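Local coordinates for mandelate racemase/muconate lactonizing enzyme, C-terminal domain protein (Paracoccus denitrificans, PDB 4DWD) that probably acts as a magnesium-dependent hydro-lyase of the enolase superfamily, at residues Glu223-His228 with Gly232-Val237; Ser43-Gly48 with Ile272-Gly277; Leu287-Gly292 with Leu316-Lys321. All coordinates share one frame; numbering follows the deposited sequence. Where two conformers were deposited one is given.

How the contacts relate
The three contacts sit 20 to 23 Å apart, centre to centre, and within one chain none touches another. Contact 1 and contact 2 lie beside the metal site of the barrel: Glu-223 of contact 1 joins Asp-197 and Glu-249 in binding calcium in a structure of this protein, and the side chains of Glu-224 and Lys-274 come within about 3 Å and 5 Å of that of Glu-249. Of the three, only contact 2 joins the N-terminal domain to the barrel. Contact 3 lies at the surface, away from the annotated sites, with its nearest atoms about 8 Å from contact 2. It meets contact 1 across subunits, where Gln-227 packs on His-318 of a neighbouring subunit.

Contact 1: residues Glu223-His228 with Gly232-Val237; sequences EEPVQH and GAMGEV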
ATOM      1  N   GLU B 223     -14.022  -3.029 -23.298  1.00  9.27           N
ATOM      2  CA  GLU B 223     -14.859  -3.772 -22.373  1.00  9.30           C
ATOM      3  C   GLU B 223     -14.355  -5.195 -22.158  1.00 10.16           C
ATOM      4  O   GLU B 223     -14.000  -5.887 -23.115  1.00 10.21           O
ATOM      5  CB  GLU B 223     -16.299  -3.768 -22.908  1.00 10.24           C
ATOM      6  CG  GLU B 223     -17.344  -4.385 -21.998  1.00 11.28           C
ATOM      7  CD  GLU B 223     -18.762  -3.997 -22.385  1.00 14.59           C
ATOM      8  OE1 GLU B 223     -18.946  -2.951 -23.050  1.00 11.87           O
ATOM      9  OE2 GLU B 223     -19.696  -4.727 -21.985  1.00 17.04           O
ATOM     10  N   GLU B 224     -14.345  -5.613 -20.888  1.00  9.63           N
ATOM     11  CA  GLU B 224     -14.049  -6.996 -20.492  0.50 10.43           C
ATOM     12  C   GLU B 224     -12.806  -7.591 -21.185  1.00 10.10           C
ATOM     13  O   GLU B 224     -12.868  -8.662 -21.793  1.00 10.00           O
ATOM     14  CB  GLU B 224     -15.286  -7.889 -20.688  0.50 12.12           C
ATOM     15  CG  GLU B 224     -16.487  -7.501 -19.831  0.50 16.31           C
ATOM     16  CD  GLU B 224     -16.489  -8.144 -18.448  0.50 17.04           C
ATOM     17  OE1 GLU B 224     -15.840  -9.200 -18.252  0.50 14.55           O
ATOM     18  OE2 GLU B 224     -17.167  -7.616 -17.550  0.50 14.92           O
ATOM     19  N   PRO B 225     -11.644  -6.915 -21.061  1.00  9.05           N
ATOM     20  CA  PRO B 225     -10.459  -7.434 -21.764  1.00  9.70           C
ATOM     21  C   PRO B 225      -9.964  -8.819 -21.304  1.00 10.20           C
ATOM     22  O   PRO B 225      -9.518  -9.614 -22.141  1.00 10.25           O
ATOM     23  CB  PRO B 225      -9.383  -6.359 -21.498  1.00 10.27           C
ATOM     24  CG  PRO B 225      -9.884  -5.575 -20.318  1.00 10.11           C
ATOM     25  CD  PRO B 225     -11.385  -5.597 -20.440  1.00 10.02           C
ATOM     26  N   VAL B 226     -10.009  -9.086 -19.995  1.00  9.63           N
ATOM     27  CA  VAL B 226      -9.499 -10.351 -19.444  1.00  9.96           C
ATOM     28  C   VAL B 226     -10.649 -11.176 -18.875  1.00  9.63           C
ATOM     29  O   VAL B 226     -11.784 -10.694 -18.807  1.00  9.51           O
ATOM     30  CB  VAL B 226      -8.392 -10.106 -18.381  1.00  9.94           C
ATOM     31  CG1 VAL B 226      -7.259  -9.297 -19.002  1.00 10.48           C
ATOM     32  CG2 VAL B 226      -8.943  -9.411 -17.126  1.00 10.05           C
ATOM     33  N   GLN B 227     -10.378 -12.418 -18.475  1.00  9.37           N
ATOM     34  CA  GLN B 227     -11.431 -13.236 -17.861  1.00 10.45           C
ATOM     35  C   GLN B 227     -12.020 -12.511 -16.652  1.00  9.75           C
ATOM     36  O   GLN B 227     -11.293 -11.948 -15.839  1.00  9.87           O
ATOM     37  CB  GLN B 227     -10.887 -14.609 -17.454  1.00 11.85           C
ATOM     38  CG  GLN B 227     -10.311 -15.421 -18.613  1.00 13.60           C
ATOM     39  CD  GLN B 227     -11.345 -15.982 -19.567  1.00 16.35           C
ATOM     40  OE1 GLN B 227     -12.546 -15.933 -19.307  1.00 15.89           O
ATOM     41  NE2 GLN B 227     -10.871 -16.554 -20.679  1.00 19.63           N
ATOM     42  N   HIS B 228     -13.343 -12.553 -16.518  1.00  9.89           N
ATOM     43  CA  HIS B 228     -14.020 -11.747 -15.497  1.00  9.72           C
ATOM     44  C   HIS B 228     -13.664 -12.174 -14.100  1.00 10.01           C
ATOM     45  O   HIS B 228     -13.745 -11.372 -13.177  1.00 10.93           O
ATOM     46  CB  HIS B 228     -15.540 -11.804 -15.696  1.00 10.39           C
ATOM     47  CG  HIS B 228     -16.197 -12.946 -14.968  1.00 10.60           C
ATOM     48  ND1 HIS B 228     -16.185 -14.210 -15.434  1.00 10.07           N
ATOM     49  CD2 HIS B 228     -16.863 -12.981 -13.747  1.00 10.74           C
ATOM     50  CE1 HIS B 228     -16.804 -15.018 -14.556  1.00 11.53           C
ATOM     51  NE2 HIS B 228     -17.218 -14.263 -13.519  1.00 11.78           N
ATOM     52  N   GLY B 232      -8.503  -8.628  -9.868  1.00  8.78           N
ATOM     53  CA  GLY B 232      -7.254  -7.886  -9.730  1.00 10.31           C
ATOM     54  C   GLY B 232      -6.662  -7.514 -11.078  1.00  8.90           C
ATOM     55  O   GLY B 232      -6.282  -6.345 -11.308  1.00  9.56           O
ATOM     56  N   ALA B 233      -6.610  -8.492 -11.984  1.00  8.44           N
ATOM     57  CA  ALA B 233      -6.069  -8.268 -13.327  1.00  8.72           C
ATOM     58  C   ALA B 233      -6.904  -7.276 -14.129  1.00  8.77           C
ATOM     59  O   ALA B 233      -6.351  -6.440 -14.853  1.00  9.58           O
ATOM     60  CB  ALA B 233      -5.950  -9.577 -14.076  1.00  9.46           C
HETATM   61  N   MSE B 234      -8.227  -7.362 -13.996  1.00  8.44           N
HETATM   62  CA  MSE B 234      -9.112  -6.424 -14.693  1.00  8.35           C
HETATM   63  C   MSE B 234      -8.808  -5.004 -14.303  1.00  8.68           C
HETATM   64  O   MSE B 234      -8.642  -4.142 -15.164  1.00  8.73           O
HETATM   65  CB  MSE B 234     -10.555  -6.785 -14.349  1.00  8.77           C
HETATM   66  CG  MSE B 234     -11.598  -6.030 -15.176  1.00  9.68           C
HETATM   67 SE   MSE B 234     -11.803  -6.713 -17.019  1.00 11.76          SE
HETATM   68  CE  MSE B 234     -12.697  -8.383 -16.488  1.00 11.06           C
ATOM     69  N   GLY B 235      -8.697  -4.754 -13.001  1.00  8.21           N
ATOM     70  CA  GLY B 235      -8.401  -3.409 -12.515  1.00  9.34           C
ATOM     71  C   GLY B 235      -6.981  -2.959 -12.832  1.00  8.74           C
ATOM     72  O   GLY B 235      -6.738  -1.778 -13.056  1.00  8.73           O
ATOM     73  N   GLU B 236      -6.044  -3.907 -12.836  1.00  8.61           N
ATOM     74  CA  GLU B 236      -4.651  -3.614 -13.198  1.00  9.14           C
ATOM     75  C   GLU B 236      -4.574  -3.129 -14.643  1.00  9.08           C
ATOM     76  O   GLU B 236      -3.923  -2.111 -14.943  1.00  9.38           O
ATOM     77  CB  GLU B 236      -3.773  -4.851 -13.017  1.00 10.61           C
ATOM     78  CG  GLU B 236      -2.346  -4.652 -13.512  1.00 11.00           C
ATOM     79  CD  GLU B 236      -1.477  -5.871 -13.284  1.00 13.01           C
ATOM     80  OE1 GLU B 236      -1.477  -6.382 -12.144  1.00 16.61           O
ATOM     81  OE2 GLU B 236      -0.786  -6.298 -14.238  1.00 12.53           O
ATOM     82  N   VAL B 237      -5.267  -3.848 -15.533  1.00  8.83           N
ATOM     83  CA  VAL B 237      -5.261  -3.469 -16.937  1.00  9.08           C
ATOM     84  C   VAL B 237      -5.911  -2.097 -17.081  1.00  9.00           C
ATOM     85  O   VAL B 237      -5.392  -1.237 -17.823  1.00  9.63           O
ATOM     86  CB  VAL B 237      -5.966  -4.532 -17.808  1.00  9.10           C
ATOM     87  CG1 VAL B 237      -6.231  -4.022 -19.232  1.00  9.67           C
ATOM     88  CG2 VAL B 237      -5.151  -5.821 -17.833  1.00 10.96           C
TER
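Val-226 and Met-234 mark the closest backbone approach, 6.2 Å from CA to CA, where the loop after strand 221-223 folds back over the helix 231-240 that it leads into. Met-234, a selenomethionine, contributes more of the contact than any other residue. Its CG stands anti to the backbone N (chi1 -171°), and bends at chi2 and chi3 (77° and 71°) curl the end of the chain into the concave side of the loop. There Met-234 SE presses on Pro-225 CD at 3.6 Å and on Val-226 CG2 at 3.9 Å. Met-234 CE goes deeper, lying 3.4 Å from Val-226 O and 3.7 Å from His-228 CA. Val-226 lays its two methyls against one face of the helix: CG2 near Ala-233 CB (4.3 Å), CG1 near Val-237 CG2 (4.2 Å). The side chains of Val-237 and Pro-225 run antiparallel past one another, CG1 to CG 4.1 Å.

The polar atoms of the loop take their hydrogen bonds outside the helix, although Val-226 O also touches the Met-234 methyl. Asn-200 bonds Val-226 O and, in the conformer given, Glu-224 OE1; Arg-167 holds both Gln-227 and His-228. Apolar side chains thus seat the loop on its own helix, while these hydrogen bonds fasten it to neighbouring parts of the barrel. The bent selenomethionine chain fills the bend of a loop that begins at Glu-223, a metal ligand.

Contact 2: residues Ser43-Gly48 with Ile272-Gly277; sequences SPMLGG and IVKMGG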
ATOM      1  N   SER B  43     -32.015 -12.595 -17.003  1.00  9.55           N
ATOM      2  CA  SER B  43     -31.067 -12.787 -18.103  1.00 10.27           C
ATOM      3  C   SER B  43     -31.200 -14.218 -18.626  1.00 10.70           C
ATOM      4  O   SER B  43     -31.072 -15.168 -17.850  1.00 11.04           O
ATOM      5  CB  SER B  43     -29.648 -12.529 -17.602  1.00  9.98           C
ATOM      6  OG  SER B  43     -28.728 -12.494 -18.683  1.00 10.52           O
ATOM      7  N   PRO B  44     -31.458 -14.381 -19.941  1.00 10.87           N
ATOM      8  CA  PRO B  44     -31.804 -15.711 -20.468  1.00 11.07           C
ATOM      9  C   PRO B  44     -30.563 -16.549 -20.809  1.00 11.61           C
ATOM     10  O   PRO B  44     -30.412 -17.045 -21.950  1.00 11.90           O
ATOM     11  CB  PRO B  44     -32.612 -15.371 -21.716  1.00 11.98           C
ATOM     12  CG  PRO B  44     -32.007 -14.101 -22.212  1.00 12.25           C
ATOM     13  CD  PRO B  44     -31.617 -13.327 -20.968  1.00 11.47           C
HETATM   14  N   MSE B  45     -29.700 -16.724 -19.808  1.00 11.06           N
HETATM   15  CA  MSE B  45     -28.461 -17.492 -19.981  1.00 11.56           C
HETATM   16  C   MSE B  45     -28.842 -18.948 -20.060  1.00 11.99           C
HETATM   17  O   MSE B  45     -29.475 -19.497 -19.135  1.00 11.89           O
HETATM   18  CB  MSE B  45     -27.501 -17.196 -18.823  1.00 11.55           C
HETATM   19  CG  MSE B  45     -27.180 -15.697 -18.727  1.00 12.57           C
HETATM   20 SE   MSE B  45     -26.271 -14.991 -20.332  1.00 13.44          SE
HETATM   21  CE  MSE B  45     -27.774 -14.344 -21.392  1.00 12.06           C
ATOM     22  N   LEU B  46     -28.468 -19.584 -21.172  1.00 11.85           N
ATOM     23  CA  LEU B  46     -28.915 -20.946 -21.496  1.00 12.17           C
ATOM     24  C   LEU B  46     -30.435 -21.042 -21.315  1.00 12.64           C
ATOM     25  O   LEU B  46     -30.979 -22.026 -20.789  1.00 15.31           O
ATOM     26  CB  LEU B  46     -28.145 -22.008 -20.688  1.00 13.34           C
ATOM     27  CG  LEU B  46     -26.632 -22.039 -20.898  1.00 17.83           C
ATOM     28  CD1 LEU B  46     -26.048 -23.163 -20.069  1.00 18.74           C
ATOM     29  CD2 LEU B  46     -26.255 -22.199 -22.362  1.00 23.55           C
ATOM     30  N   GLY B  47     -31.106 -19.975 -21.731  1.00 11.99           N
ATOM     31  CA  GLY B  47     -32.564 -19.894 -21.690  1.00 13.72           C
ATOM     32  C   GLY B  47     -33.137 -19.319 -20.401  1.00 11.55           C
ATOM     33  O   GLY B  47     -34.349 -19.062 -20.297  1.00 12.22           O
ATOM     34  N   GLY B  48     -32.292 -19.119 -19.399  1.00 11.57           N
ATOM     35  CA  GLY B  48     -32.797 -18.624 -18.113  1.00 11.47           C
ATOM     36  C   GLY B  48     -33.628 -19.641 -17.343  1.00 11.11           C
ATOM     37  O   GLY B  48     -34.339 -19.273 -16.397  1.00 10.40           O
ATOM     38  N   ILE B 272     -29.287  -4.983 -15.358  1.00  8.60           N
ATOM     39  CA  ILE B 272     -30.526  -4.964 -14.585  1.00  8.82           C
ATOM     40  C   ILE B 272     -31.321  -6.283 -14.549  1.00  9.43           C
ATOM     41  O   ILE B 272     -32.121  -6.490 -13.622  1.00  9.00           O
ATOM     42  CB  ILE B 272     -31.411  -3.779 -15.092  1.00  9.47           C
ATOM     43  CG1 ILE B 272     -32.460  -3.329 -14.072  1.00  9.74           C
ATOM     44  CG2 ILE B 272     -32.022  -4.056 -16.471  1.00 10.56           C
ATOM     45  CD1 ILE B 272     -32.828  -1.879 -14.297  1.00 10.69           C
ATOM     46  N   VAL B 273     -31.126  -7.153 -15.548  1.00  9.28           N
ATOM     47  CA  VAL B 273     -31.793  -8.458 -15.548  1.00  8.86           C
ATOM     48  C   VAL B 273     -30.878  -9.583 -15.087  1.00  8.66           C
ATOM     49  O   VAL B 273     -31.321 -10.740 -14.957  1.00  9.05           O
ATOM     50  CB  VAL B 273     -32.456  -8.820 -16.904  1.00  9.07           C
ATOM     51  CG1 VAL B 273     -33.503  -7.793 -17.278  1.00 10.56           C
ATOM     52  CG2 VAL B 273     -31.450  -8.995 -18.032  1.00  9.71           C
ATOM     53  N   LYS B 274     -29.614  -9.246 -14.819  1.00  8.60           N
ATOM     54  CA  LYS B 274     -28.682 -10.216 -14.227  1.00  9.64           C
ATOM     55  C   LYS B 274     -28.605 -10.117 -12.708  1.00  9.76           C
ATOM     56  O   LYS B 274     -28.279 -11.098 -12.034  1.00  9.86           O
ATOM     57  CB  LYS B 274     -27.266 -10.058 -14.803  1.00  9.83           C
ATOM     58  CG  LYS B 274     -27.196 -10.402 -16.284  1.00  9.51           C
ATOM     59  CD  LYS B 274     -25.757 -10.278 -16.768  1.00 11.28           C
ATOM     60  CE  LYS B 274     -25.622 -10.533 -18.264  1.00 12.73           C
ATOM     61  NZ  LYS B 274     -25.833 -11.975 -18.598  1.00 11.15           N
HETATM   62  N   MSE B 275     -28.871  -8.930 -12.177  1.00  9.78           N
HETATM   63  CA  MSE B 275     -28.732  -8.662 -10.741  1.00  9.96           C
HETATM   64  C   MSE B 275     -29.508  -7.418 -10.422  1.00 10.16           C
HETATM   65  O   MSE B 275     -29.648  -6.523 -11.274  1.00 10.12           O
HETATM   66  CB  MSE B 275     -27.244  -8.475 -10.382  1.00 10.13           C
HETATM   67  CG  MSE B 275     -26.550  -7.288 -11.067  1.00 10.24           C
HETATM   68 SE   MSE B 275     -26.724  -5.612 -10.039  1.00 12.93          SE
HETATM   69  CE  MSE B 275     -25.308  -5.963  -8.725  1.00 11.61           C
ATOM     70  N   GLY B 276     -30.032  -7.370  -9.199  1.00 10.92           N
ATOM     71  CA  GLY B 276     -30.531  -6.136  -8.613  1.00 10.36           C
ATOM     72  C   GLY B 276     -31.887  -5.629  -9.060  1.00  9.68           C
ATOM     73  O   GLY B 276     -32.645  -5.102  -8.255  1.00 10.17           O
ATOM     74  N   GLY B 277     -32.206  -5.764 -10.346  1.00  9.59           N
ATOM     75  CA  GLY B 277     -33.422  -5.133 -10.838  1.00  9.53           C
ATOM     76  C   GLY B 277     -33.314  -3.627 -10.677  1.00  9.95           C
ATOM     77  O   GLY B 277     -32.215  -3.080 -10.556  1.00  9.97           O
TER
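Ser-43 is gripped twice by the segment 272-277, once through its backbone and once through its hydroxyl. Its N donates to Val-273 O at 2.8 Å, a bent bond (147° at the hydrogen) whose donor stands above the carbonyl plane. On the next residue, Lys-274 NZ donates to Ser-43 OG at 2.9 Å. The lysine runs extended from CB to CE and turns only at its last bond (chi4 -71°), which swings the amine onto the serine oxygen; lower down, its CG lies 3.5 Å from Ser-43 CB, so the chain passes alongside the serine before its amine meets OG. Met-45, a selenomethionine, crosses the end of the lysine at about a right angle and brings SE to 3.5 Å from Lys-274 NZ. A valine methyl completes the inner shell, with Val-273 CG2 placed 3.8 Å from Ser-43 CA.

A methionine in place of Lys-274 would probably leave Ser-43 OG without this donor and weaken the tie between the two loops to the single backbone bond.

Further out, the inverse gamma turn at Pro-44 carries the chain from Ser-43 round to Met-45. Thr-92 OG1 bonds the carbonyl of Lys-274, which steadies its backbone, and the lysine side chain packs on Tyr-252 and His-298. Asp-271 holds Val-273 N, and Ile-100 of helix 90-110 packs against the Val-273 side chain. Lys-84 of a neighbouring subunit packs on Met-45. The arrangement is that of the enolase superfamily, in which a loop of the N-terminal capping domain docks on the mouth of the barrel beside the metal site.

Contact 3: residues Leu287-Gly292 with Leu316-Lys321; sequences LAHAHG and LMHMTK
On the outer side of the barrel, the last turns of helix 277-291, which links parallel strands 267-268 and 294-295 in a beta-alpha-beta crossover, face the loop that follows helix 304-314; His-289 meets Met-317 and His-318 there. The touch is light, burying only 70 Å² over both sides. Met-317, a selenomethionine, stretches out with chi1 and chi2 both near 180° and bends at chi3 (50°), bringing CE to 3.9 Å from His-289 CE1. The same methyl lies over one face of the neighbouring His-318 ring, 3.4 Å above its plane and offset toward the rim, so one group packs against both imidazoles. Between the rings sits a water, in the plane of each at its edge: it is 2.9 Å from His-289 ND1 and 3.2 Å from His-318 ND1. His-289 ND1 and His-318 ND1 themselves stay 4.7 Å apart, and the water is what joins them.

His-318 is the centre of an inverse gamma turn, closed by a weak bond from Met-319 N to Met-317 O. Its far nitrogen, NE2, bonds Arg-167 O of a neighbouring subunit; the ring is therefore held from both ends, by a protein carbonyl and by the water. Thr-168 of that subunit packs on Met-317 and His-318. A different subunit supplies Gln-255, which bonds His-289 O. This is a water-bridged histidine pair on the outer helical layer of the enolase-superfamily barrel, joining a barrel helix to a later loop where subunits of the octamer meet.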
ATOM      1  N   LEU B 287     -23.354   3.743  -5.640  1.00  9.62           N
ATOM      2  CA  LEU B 287     -21.991   3.308  -5.345  1.00  9.47           C
ATOM      3  C   LEU B 287     -21.020   3.905  -6.367  1.00  9.37           C
ATOM      4  O   LEU B 287     -19.932   4.363  -5.997  1.00  9.29           O
ATOM      5  CB  LEU B 287     -21.905   1.778  -5.347  1.00  9.30           C
ATOM      6  CG  LEU B 287     -20.516   1.177  -5.093  1.00  8.90           C
ATOM      7  CD1 LEU B 287     -20.061   1.434  -3.655  1.00  9.81           C
ATOM      8  CD2 LEU B 287     -20.538  -0.318  -5.389  1.00 10.34           C
ATOM      9  N   ALA B 288     -21.395   3.871  -7.652  1.00  9.22           N
ATOM     10  CA  ALA B 288     -20.539   4.451  -8.692  1.00  9.95           C
ATOM     11  C   ALA B 288     -20.323   5.940  -8.453  1.00  9.89           C
ATOM     12  O   ALA B 288     -19.193   6.439  -8.601  1.00 10.76           O
ATOM     13  CB  ALA B 288     -21.138   4.222 -10.075  1.00 10.56           C
ATOM     14  N   HIS B 289     -21.387   6.649  -8.080  1.00  9.76           N
ATOM     15  CA  HIS B 289     -21.290   8.098  -7.800  1.00 10.31           C
ATOM     16  C   HIS B 289     -20.414   8.378  -6.600  1.00  9.84           C
ATOM     17  O   HIS B 289     -19.657   9.345  -6.584  1.00  9.61           O
ATOM     18  CB  HIS B 289     -22.683   8.703  -7.619  1.00 11.76           C
ATOM     19  CG  HIS B 289     -22.694  10.212  -7.580  1.00 15.90           C
ATOM     20  ND1 HIS B 289     -22.129  10.959  -8.539  1.00 20.42           N
ATOM     21  CD2 HIS B 289     -23.239  11.103  -6.654  1.00 22.53           C
ATOM     22  CE1 HIS B 289     -22.291  12.269  -8.244  1.00 22.28           C
ATOM     23  NE2 HIS B 289     -22.969  12.355  -7.089  1.00 22.48           N
ATOM     24  N   ALA B 290     -20.491   7.523  -5.589  1.00  9.34           N
ATOM     25  CA  ALA B 290     -19.652   7.665  -4.398  1.00  8.84           C
ATOM     26  C   ALA B 290     -18.170   7.575  -4.739  1.00  8.95           C
ATOM     27  O   ALA B 290     -17.360   8.227  -4.098  1.00  8.78           O
ATOM     28  CB  ALA B 290     -20.008   6.597  -3.365  1.00  8.95           C
ATOM     29  N   HIS B 291     -17.833   6.757  -5.741  1.00  9.22           N
ATOM     30  CA  HIS B 291     -16.431   6.469  -6.102  1.00  9.20           C
ATOM     31  C   HIS B 291     -15.913   7.161  -7.342  1.00  9.81           C
ATOM     32  O   HIS B 291     -14.742   6.992  -7.705  1.00 10.96           O
ATOM     33  CB  HIS B 291     -16.225   4.958  -6.239  1.00  9.50           C
ATOM     34  CG  HIS B 291     -16.183   4.224  -4.922  1.00  9.34           C
ATOM     35  ND1 HIS B 291     -15.036   4.060  -4.216  1.00 11.13           N
ATOM     36  CD2 HIS B 291     -17.192   3.594  -4.192  1.00  8.70           C
ATOM     37  CE1 HIS B 291     -15.303   3.362  -3.094  1.00 10.04           C
ATOM     38  NE2 HIS B 291     -16.622   3.089  -3.069  1.00  8.57           N
ATOM     39  N   GLY B 292     -16.760   7.951  -8.005  1.00  9.84           N
ATOM     40  CA  GLY B 292     -16.329   8.682  -9.201  1.00 11.63           C
ATOM     41  C   GLY B 292     -16.078   7.782 -10.398  1.00 11.22           C
ATOM     42  O   GLY B 292     -15.139   7.999 -11.148  1.00 13.58           O
ATOM     43  N   LEU B 316     -30.106   9.063 -14.297  1.00 11.92           N
ATOM     44  CA  LEU B 316     -28.658   9.201 -14.122  1.00 14.18           C
ATOM     45  C   LEU B 316     -28.206  10.592 -14.554  1.00 15.27           C
ATOM     46  O   LEU B 316     -28.362  10.965 -15.711  1.00 15.48           O
ATOM     47  CB  LEU B 316     -27.920   8.116 -14.922  1.00 15.66           C
ATOM     48  CG  LEU B 316     -26.387   8.065 -14.833  1.00 16.48           C
ATOM     49  CD1 LEU B 316     -25.909   7.666 -13.440  1.00 19.43           C
ATOM     50  CD2 LEU B 316     -25.805   7.123 -15.876  1.00 17.91           C
HETATM   51  N   MSE B 317     -27.662  11.358 -13.614  1.00 15.85           N
HETATM   52  CA  MSE B 317     -27.246  12.732 -13.904  1.00 17.43           C
HETATM   53  C   MSE B 317     -26.120  12.747 -14.908  1.00 18.48           C
HETATM   54  O   MSE B 317     -26.278  13.292 -16.006  1.00 19.79           O
HETATM   55  CB  MSE B 317     -26.853  13.427 -12.609  1.00 18.75           C
HETATM   56  CG  MSE B 317     -26.430  14.867 -12.880  1.00 19.35           C
HETATM   57 SE   MSE B 317     -26.013  15.765 -11.175  1.00 24.31          SE
HETATM   58  CE  MSE B 317     -24.791  14.397 -10.431  1.00 24.76           C
ATOM     59  N   HIS B 318     -24.984  12.147 -14.541  1.00 19.09           N
ATOM     60  CA  HIS B 318     -23.791  12.169 -15.396  1.00 20.84           C
ATOM     61  C   HIS B 318     -23.754  10.986 -16.303  1.00 21.39           C
ATOM     62  O   HIS B 318     -22.897  10.101 -16.153  1.00 24.39           O
ATOM     63  CB  HIS B 318     -22.508  12.230 -14.568  1.00 24.13           C
ATOM     64  CG  HIS B 318     -22.358  13.490 -13.761  1.00 24.42           C
ATOM     65  ND1 HIS B 318     -21.814  13.494 -12.529  1.00 26.03           N
ATOM     66  CD2 HIS B 318     -22.700  14.814 -14.049  1.00 22.48           C
ATOM     67  CE1 HIS B 318     -21.807  14.756 -12.049  1.00 26.11           C
ATOM     68  NE2 HIS B 318     -22.356  15.559 -12.978  1.00 25.23           N
HETATM   69  N   MSE B 319     -24.688  10.946 -17.250  1.00 20.59           N
HETATM   70  CA  MSE B 319     -24.655   9.937 -18.319  1.00 21.73           C
HETATM   71  C   MSE B 319     -23.525  10.270 -19.267  1.00 21.86           C
HETATM   72  O   MSE B 319     -23.461  11.377 -19.803  1.00 24.43           O
HETATM   73  CB  MSE B 319     -25.996   9.856 -19.044  1.00 23.10           C
HETATM   74  CG  MSE B 319     -26.304   8.415 -19.441  1.00 24.24           C
HETATM   75 SE   MSE B 319     -28.100   8.164 -20.236  1.00 29.69          SE
HETATM   76  CE  MSE B 319     -27.482   8.830 -21.956  1.00 22.23           C
ATOM     77  N   THR B 320     -22.614   9.316 -19.456  1.00 15.36           N
ATOM     78  CA  THR B 320     -21.397   9.538 -20.240  1.00 16.45           C
ATOM     79  C   THR B 320     -21.331   8.714 -21.522  1.00 17.59           C
ATOM     80  O   THR B 320     -20.605   9.068 -22.456  1.00 19.54           O
ATOM     81  CB  THR B 320     -20.143   9.210 -19.412  1.00 15.91           C
ATOM     82  OG1 THR B 320     -20.274   7.887 -18.861  1.00 16.57           O
ATOM     83  CG2 THR B 320     -19.964  10.217 -18.287  1.00 18.19           C
ATOM     84  N   LYS B 321     -22.076   7.612 -21.555  1.00 14.81           N
ATOM     85  CA  LYS B 321     -22.132   6.748 -22.736  1.00 14.35           C
ATOM     86  C   LYS B 321     -23.600   6.449 -23.018  1.00 13.29           C
ATOM     87  O   LYS B 321     -24.435   6.567 -22.122  1.00 15.19           O
ATOM     88  CB  LYS B 321     -21.325   5.450 -22.513  1.00 14.12           C
ATOM     89  CG  LYS B 321     -19.865   5.657 -22.093  1.00 17.32           C
ATOM     90  CD  LYS B 321     -18.960   6.050 -23.249  1.00 19.07           C
ATOM     91  CE  LYS B 321     -17.481   5.959 -22.882  1.00 15.08           C
ATOM     92  NZ  LYS B 321     -17.072   6.848 -21.755  1.00 15.92           N
TER
HETATM   93  O   HOH W   1     -20.139  11.619 -10.547  1.00 24.13           O